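Long-range contacts in SCO1/SenC family lipoprotein (Bacillus anthracis, PDB 4HDE), which probably binds copper and assists assembly of the CuA centre of cytochrome c oxidase: residues Glu65-Phe71 and Ile162-Lys166; Val36-Met40 and Phe114-Phe119. One frame throughout, in Å; residues are numbered along the deposited sequence. Where two conformers were deposited one is given.

Contact 1. Residues Glu65-Phe71 and Ile162-Lys166; sequences EKLDVQF and IRDMK
Helix 158-169, near the C-terminus, packs side-on against the connection that leads from helix 48-64 into strand 70-75, an apolar contact bordered by one salt bridge. Residues 162-166 are regular helix, with Lys166 N bonded to Ile162 O (2.9 Å). On the other side, Lys66 takes a positive phi (64°, psi 27°) and ends helix 48-64 in a Schellman motif; from Leu67 onward the backbone is extended and leads into strand 70-75. Alternation in this extended run turns the CA-CB bonds of Leu67 and Val69 toward the helix, while that of Gln70 points away. The nearest CA pairs are Glu65-Ile162 (8.3 Å) and Leu67-Lys166 (7.3 Å). Leu67 (m, t) gives up the most surface: its CD1 lies 3.8 Å from Met165 CB and 4.0 Å from Ile162 CD1, and its CD2 is 4.1 Å from Lys166 CG. Met165, a selenomethionine, is extended beyond its m chi1 (chi2 and chi3 both t), so that its CE reaches Val69 CG2 at 4.1 Å and Phe71 CZ at 4.4 Å. At the solvent edge Lys166, t from chi2 to chi4, passes Leu67 with its CG and donates from NZ to Glu65 OE1 (3.1 Å), a salt bridge. Together the contacts bury 340 Å², both sides summed. Such packing of a terminal helix on the sheet suits the layered alpha/beta/alpha build of thioredoxin-like proteins. Deeper in, Phe71 lies against Met55 and Leu58 of helix 48-64, and Met165 continues onto Val36 of strand 35-40 and Leu139 of strand 136-140, so helices 48-64 and 158-169 cover the same sheet face.

Contact 2. Residues Val36-Met40 and Phe114-Phe119; sequences VADFM and FSKDNF
Phe39 dominates this buried interface, with 92 Å² of its surface covered by helix residues 114-119; Phe119 follows with 45 Å². The two meet as a T-shaped pair: the edge of Phe39 points at the face of Phe119, with centroids 5.2 Å apart, planes at 74° and Phe39 CZ 3.5 Å from Phe119 CD2. Both side chains are m at chi1 with chi2 close to -90° (-96° for Phe39, -89° for Phe119), and both CA-CB bonds point across the interface. Phe39 also packs on the preceding helical turn, its CE1 3.9 Å from Ser115 CB and its CZ 4.2 Å from Phe114 CE2. Ser115 OG lies over one face of the Phe39 ring while bonding to Ser121 O. Two residues back along the strand, Ala37 CB touches Phe119 CE1 at 4.3 Å. The extended strand 36-40 and the helix run roughly antiparallel, their axes 11.5 Å apart at closest approach with a signed crossing angle of -149°. Nearest CA pairs are Phe39-Ser115 (8.5 Å) and Ala37-Phe119 (9.7 Å). Phe114, t at chi1, also meets Phe15, Phe17 and Phe74, widening the aromatic cluster. A helix laid on the central strand of a mixed sheet through alternate strand residues, with Asp38 facing helix 48-64 on the reverse side, is typical of the thioredoxin-like fold.

Contacts 1 and 2, with centres 20 Å apart, pack on opposite faces of one five-stranded mixed sheet. Their strands, 70-75 and 35-40, are parallel neighbours in it, joined where Gln70 O lies 2.9 Å from Val36 N, a probable hydrogen bond. Val36 faces the contact 1 side and touches Met165 and Phe71; Ala37 and Phe39 face helix 108-119. Along the chain the segments alternate: 36-40, 65-71, 114-119, 162-166. In each pairing the helical segment comes later than its partner, by 91 residues in contact 1 and 74 in contact 2, at the closest ends. The two contacts lie in the two outer layers of a three-layer alpha/beta/alpha arrangement, as expected for a thioredoxin-like fold.

Contact 1. Residues Glu65-Phe71 and Ile162-Lys166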
loop_
_atom_site.group_PDB
_atom_site.type_symbol
_atom_site.label_atom_id
_atom_site.label_comp_id
_atom_site.label_asym_id
_atom_site.label_seq_id
_atom_site.Cartn_x
_atom_site.Cartn_y
_atom_site.Cartn_z
ATOM N N GLU A 65 3.582 -16.254 10.365
ATOM C CA GLU A 65 2.275 -16.738 10.806
ATOM C C GLU A 65 1.562 -17.579 9.744
ATOM O O GLU A 65 0.445 -18.043 9.972
ATOM C CB GLU A 65 1.381 -15.558 11.194
ATOM C CG GLU A 65 1.868 -14.757 12.396
ATOM C CD GLU A 65 1.391 -15.327 13.714
ATOM O OE1 GLU A 65 0.867 -16.463 13.723
ATOM O OE2 GLU A 65 1.537 -14.635 14.746
ATOM N N LYS A 66 2.191 -17.755 8.586
ATOM C CA LYS A 66 1.602 -18.514 7.474
ATOM C C LYS A 66 0.344 -17.842 6.928
ATOM O O LYS A 66 -0.542 -18.499 6.373
ATOM C CB LYS A 66 1.363 -19.976 7.860
ATOM C CG LYS A 66 2.643 -20.702 8.266
ATOM C CD LYS A 66 2.393 -22.184 8.505
ATOM C CE LYS A 66 3.634 -22.874 9.062
ATOM N NZ LYS A 66 3.380 -24.306 9.388
ATOM N N LEU A 67 0.283 -16.527 7.080
ATOM C CA LEU A 67 -0.771 -15.740 6.477
ATOM C C LEU A 67 -0.388 -15.444 5.046
ATOM O O LEU A 67 0.741 -15.047 4.761
ATOM C CB LEU A 67 -0.996 -14.440 7.248
ATOM C CG LEU A 67 -1.674 -14.634 8.604
ATOM C CD1 LEU A 67 -1.448 -13.426 9.504
ATOM C CD2 LEU A 67 -3.161 -14.930 8.448
ATOM N N ASP A 68 -1.340 -15.661 4.155
ATOM C CA ASP A 68 -1.158 -15.459 2.732
ATOM C C ASP A 68 -1.812 -14.131 2.405
ATOM O O ASP A 68 -3.037 -14.058 2.303
ATOM C CB ASP A 68 -1.855 -16.597 1.989
ATOM C CG ASP A 68 -1.551 -16.611 0.515
ATOM O OD1 ASP A 68 -0.978 -15.628 0.003
ATOM O OD2 ASP A 68 -1.894 -17.616 -0.136
ATOM N N VAL A 69 -0.998 -13.085 2.273
ATOM C CA VAL A 69 -1.504 -11.744 2.025
ATOM C C VAL A 69 -0.634 -11.050 0.978
ATOM O O VAL A 69 0.473 -11.496 0.680
ATOM C CB VAL A 69 -1.520 -10.916 3.319
ATOM C CG1 VAL A 69 -2.420 -11.586 4.366
ATOM C CG2 VAL A 69 -0.109 -10.757 3.857
ATOM N N GLN A 70 -1.154 -9.953 0.431
ATOM C CA GLN A 70 -0.432 -9.136 -0.546
ATOM C C GLN A 70 -0.173 -7.747 0.014
ATOM O O GLN A 70 -0.916 -7.248 0.857
ATOM C CB GLN A 70 -1.256 -8.984 -1.827
ATOM C CG GLN A 70 -1.516 -10.295 -2.543
ATOM C CD GLN A 70 -0.265 -10.888 -3.150
ATOM O OE1 GLN A 70 0.549 -10.182 -3.757
ATOM N NE2 GLN A 70 -0.108 -12.201 -3.010
ATOM N N PHE A 71 0.896 -7.127 -0.476
ATOM C CA PHE A 71 1.245 -5.759 -0.121
ATOM C C PHE A 71 1.289 -4.919 -1.372
ATOM O O PHE A 71 1.791 -5.362 -2.408
ATOM C CB PHE A 71 2.583 -5.735 0.616
ATOM C CG PHE A 71 2.530 -6.445 1.940
ATOM C CD1 PHE A 71 2.111 -5.775 3.067
ATOM C CD2 PHE A 71 2.825 -7.794 2.033
ATOM C CE1 PHE A 71 2.018 -6.440 4.286
ATOM C CE2 PHE A 71 2.736 -8.456 3.240
ATOM C CZ PHE A 71 2.329 -7.781 4.356
ATOM N N ILE A 162 -2.006 -8.325 12.462
ATOM C CA ILE A 162 -1.934 -9.775 12.349
ATOM C C ILE A 162 -3.248 -10.427 12.803
ATOM O O ILE A 162 -3.759 -11.343 12.149
ATOM C CB ILE A 162 -0.740 -10.324 13.158
ATOM C CG1 ILE A 162 0.584 -9.928 12.498
ATOM C CG2 ILE A 162 -0.835 -11.833 13.307
ATOM C CD1 ILE A 162 0.811 -10.573 11.145
ATOM N N ARG A 163 -3.782 -9.967 13.935
ATOM C CA ARG A 163 -5.053 -10.467 14.463
ATOM C C ARG A 163 -6.165 -10.303 13.427
ATOM O O ARG A 163 -6.952 -11.224 13.177
ATOM C CB ARG A 163 -5.410 -9.711 15.758
ATOM C CG ARG A 163 -6.814 -9.957 16.316
ATOM C CD ARG A 163 -7.261 -8.800 17.223
ATOM N NE ARG A 163 -7.357 -7.550 16.475
ATOM C CZ ARG A 163 -7.306 -6.337 17.017
ATOM N NH1 ARG A 163 -7.388 -5.262 16.240
ATOM N NH2 ARG A 163 -7.159 -6.195 18.331
ATOM N N ASP A 164 -6.239 -9.119 12.844
ATOM C CA ASP A 164 -7.270 -8.837 11.851
ATOM C C ASP A 164 -7.105 -9.685 10.579
ATOM O O ASP A 164 -8.097 -10.156 10.003
ATOM C CB ASP A 164 -7.298 -7.339 11.523
ATOM C CG ASP A 164 -7.734 -6.481 12.709
ATOM O OD1 ASP A 164 -8.374 -7.001 13.641
ATOM O OD2 ASP A 164 -7.451 -5.258 12.702
HETATM N N MSE A 165 -5.864 -9.881 10.142
HETATM C CA MSE A 165 -5.596 -10.787 9.030
HETATM C C MSE A 165 -6.063 -12.196 9.337
HETATM O O MSE A 165 -6.635 -12.868 8.473
HETATM C CB MSE A 165 -4.106 -10.809 8.704
HETATM C CG MSE A 165 -3.584 -9.581 8.020
HETATM SE SE MSE A 165 -1.650 -9.596 8.018
HETATM C CE MSE A 165 -1.380 -8.168 6.749
ATOM N N LYS A 166 -5.803 -12.662 10.556
ATOM C CA LYS A 166 -6.234 -13.998 10.939
ATOM C C LYS A 166 -7.748 -14.125 10.893
ATOM O O LYS A 166 -8.269 -15.138 10.457
ATOM C CB LYS A 166 -5.714 -14.370 12.325
ATOM C CG LYS A 166 -4.223 -14.625 12.354
ATOM C CD LYS A 166 -3.780 -15.093 13.724
ATOM C CE LYS A 166 -2.301 -15.437 13.731
ATOM N NZ LYS A 166 -1.858 -15.910 15.068
#

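Contact 2. Residues Val36-Met40 and Phe114-Phe119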
loop_
_atom_site.group_PDB
_atom_site.type_symbol
_atom_site.label_atom_id
_atom_site.label_comp_id
_atom_site.label_asym_id
_atom_site.label_seq_id
_atom_site.Cartn_x
_atom_site.Cartn_y
_atom_site.Cartn_z
ATOM N N VAL A 36 -2.744 -5.311 1.929
ATOM C CA VAL A 36 -2.464 -4.115 2.705
ATOM C C VAL A 36 -1.900 -3.065 1.768
ATOM O O VAL A 36 -0.993 -3.349 0.986
ATOM C CB VAL A 36 -1.439 -4.405 3.804
ATOM C CG1 VAL A 36 -1.188 -3.168 4.643
ATOM C CG2 VAL A 36 -1.928 -5.546 4.685
ATOM N N ALA A 37 -2.452 -1.858 1.839
ATOM C CA ALA A 37 -2.046 -0.759 0.961
ATOM C C ALA A 37 -1.415 0.399 1.741
ATOM O O ALA A 37 -1.828 0.717 2.865
ATOM C CB ALA A 37 -3.238 -0.251 0.180
ATOM N N ASP A 38 -0.410 1.028 1.133
ATOM C CA ASP A 38 0.022 2.347 1.562
ATOM C C ASP A 38 0.322 3.245 0.357
ATOM O O ASP A 38 0.297 2.786 -0.790
ATOM C CB ASP A 38 1.181 2.271 2.577
ATOM C CG ASP A 38 2.505 1.851 1.960
ATOM O OD1 ASP A 38 2.536 1.378 0.811
ATOM O OD2 ASP A 38 3.553 1.976 2.657
ATOM N N PHE A 39 0.588 4.516 0.648
ATOM C CA PHE A 39 0.929 5.539 -0.345
ATOM C C PHE A 39 2.298 6.102 0.003
ATOM O O PHE A 39 2.566 6.402 1.163
ATOM C CB PHE A 39 -0.125 6.648 -0.343
ATOM C CG PHE A 39 -1.453 6.208 -0.885
ATOM C CD1 PHE A 39 -1.778 6.438 -2.211
ATOM C CD2 PHE A 39 -2.375 5.552 -0.079
ATOM C CE1 PHE A 39 -3.001 6.027 -2.731
ATOM C CE2 PHE A 39 -3.601 5.138 -0.598
ATOM C CZ PHE A 39 -3.908 5.375 -1.927
HETATM N N MSE A 40 3.157 6.255 -0.994
HETATM C CA MSE A 40 4.525 6.704 -0.759
HETATM C C MSE A 40 5.140 7.252 -2.035
HETATM O O MSE A 40 4.505 7.271 -3.082
HETATM C CB MSE A 40 5.370 5.545 -0.241
HETATM C CG MSE A 40 5.232 4.275 -1.068
HETATM SE SE MSE A 40 6.909 3.316 -1.250
HETATM C CE MSE A 40 7.719 4.396 -2.649
ATOM N N PHE A 114 -7.775 9.155 -6.993
ATOM C CA PHE A 114 -7.871 7.786 -6.494
ATOM C C PHE A 114 -7.719 7.761 -4.974
ATOM O O PHE A 114 -8.491 7.112 -4.269
ATOM C CB PHE A 114 -6.790 6.940 -7.180
ATOM C CG PHE A 114 -6.747 5.499 -6.735
ATOM C CD1 PHE A 114 -7.555 4.546 -7.339
ATOM C CD2 PHE A 114 -5.870 5.088 -5.746
ATOM C CE1 PHE A 114 -7.494 3.213 -6.946
ATOM C CE2 PHE A 114 -5.802 3.757 -5.356
ATOM C CZ PHE A 114 -6.623 2.823 -5.956
ATOM N N SER A 115 -6.722 8.473 -4.465
ATOM C CA SER A 115 -6.504 8.544 -3.024
ATOM C C SER A 115 -7.681 9.213 -2.298
ATOM O O SER A 115 -8.117 8.746 -1.237
ATOM C CB SER A 115 -5.191 9.274 -2.737
ATOM O OG SER A 115 -4.921 9.334 -1.344
ATOM N N LYS A 116 -8.211 10.286 -2.883
ATOM C CA LYS A 116 -9.353 10.995 -2.312
ATOM C C LYS A 116 -10.599 10.112 -2.254
ATOM O O LYS A 116 -11.272 10.036 -1.225
ATOM C CB LYS A 116 -9.655 12.260 -3.129
ATOM C CG LYS A 116 -11.001 12.911 -2.833
ATOM C CD LYS A 116 -11.224 14.180 -3.666
ATOM C CE LYS A 116 -11.541 13.870 -5.130
ATOM N NZ LYS A 116 -12.969 13.489 -5.360
ATOM N N ASP A 117 -10.905 9.450 -3.364
ATOM C CA ASP A 117 -12.190 8.781 -3.514
ATOM C C ASP A 117 -12.239 7.412 -2.861
ATOM O O ASP A 117 -13.308 6.958 -2.443
ATOM C CB ASP A 117 -12.560 8.671 -4.995
ATOM C CG ASP A 117 -13.046 9.985 -5.568
ATOM O OD1 ASP A 117 -13.213 10.942 -4.785
ATOM O OD2 ASP A 117 -13.277 10.060 -6.794
ATOM N N ASN A 118 -11.091 6.760 -2.768
ATOM C CA ASN A 118 -11.038 5.395 -2.249
ATOM C C ASN A 118 -10.472 5.278 -0.844
ATOM O O ASN A 118 -10.868 4.401 -0.080
ATOM C CB ASN A 118 -10.251 4.513 -3.202
ATOM C CG ASN A 118 -10.897 4.433 -4.559
ATOM O OD1 ASN A 118 -11.883 3.723 -4.743
ATOM N ND2 ASN A 118 -10.372 5.194 -5.513
ATOM N N PHE A 119 -9.544 6.162 -0.503
ATOM C CA PHE A 119 -8.869 6.073 0.783
ATOM C C PHE A 119 -9.025 7.321 1.646
ATOM O O PHE A 119 -8.385 7.422 2.694
ATOM C CB PHE A 119 -7.395 5.722 0.582
ATOM C CG PHE A 119 -7.183 4.346 0.017
ATOM C CD1 PHE A 119 -7.053 3.249 0.861
ATOM C CD2 PHE A 119 -7.134 4.140 -1.351
ATOM C CE1 PHE A 119 -6.875 1.983 0.352
ATOM C CE2 PHE A 119 -6.960 2.880 -1.870
ATOM C CZ PHE A 119 -6.820 1.794 -1.015
#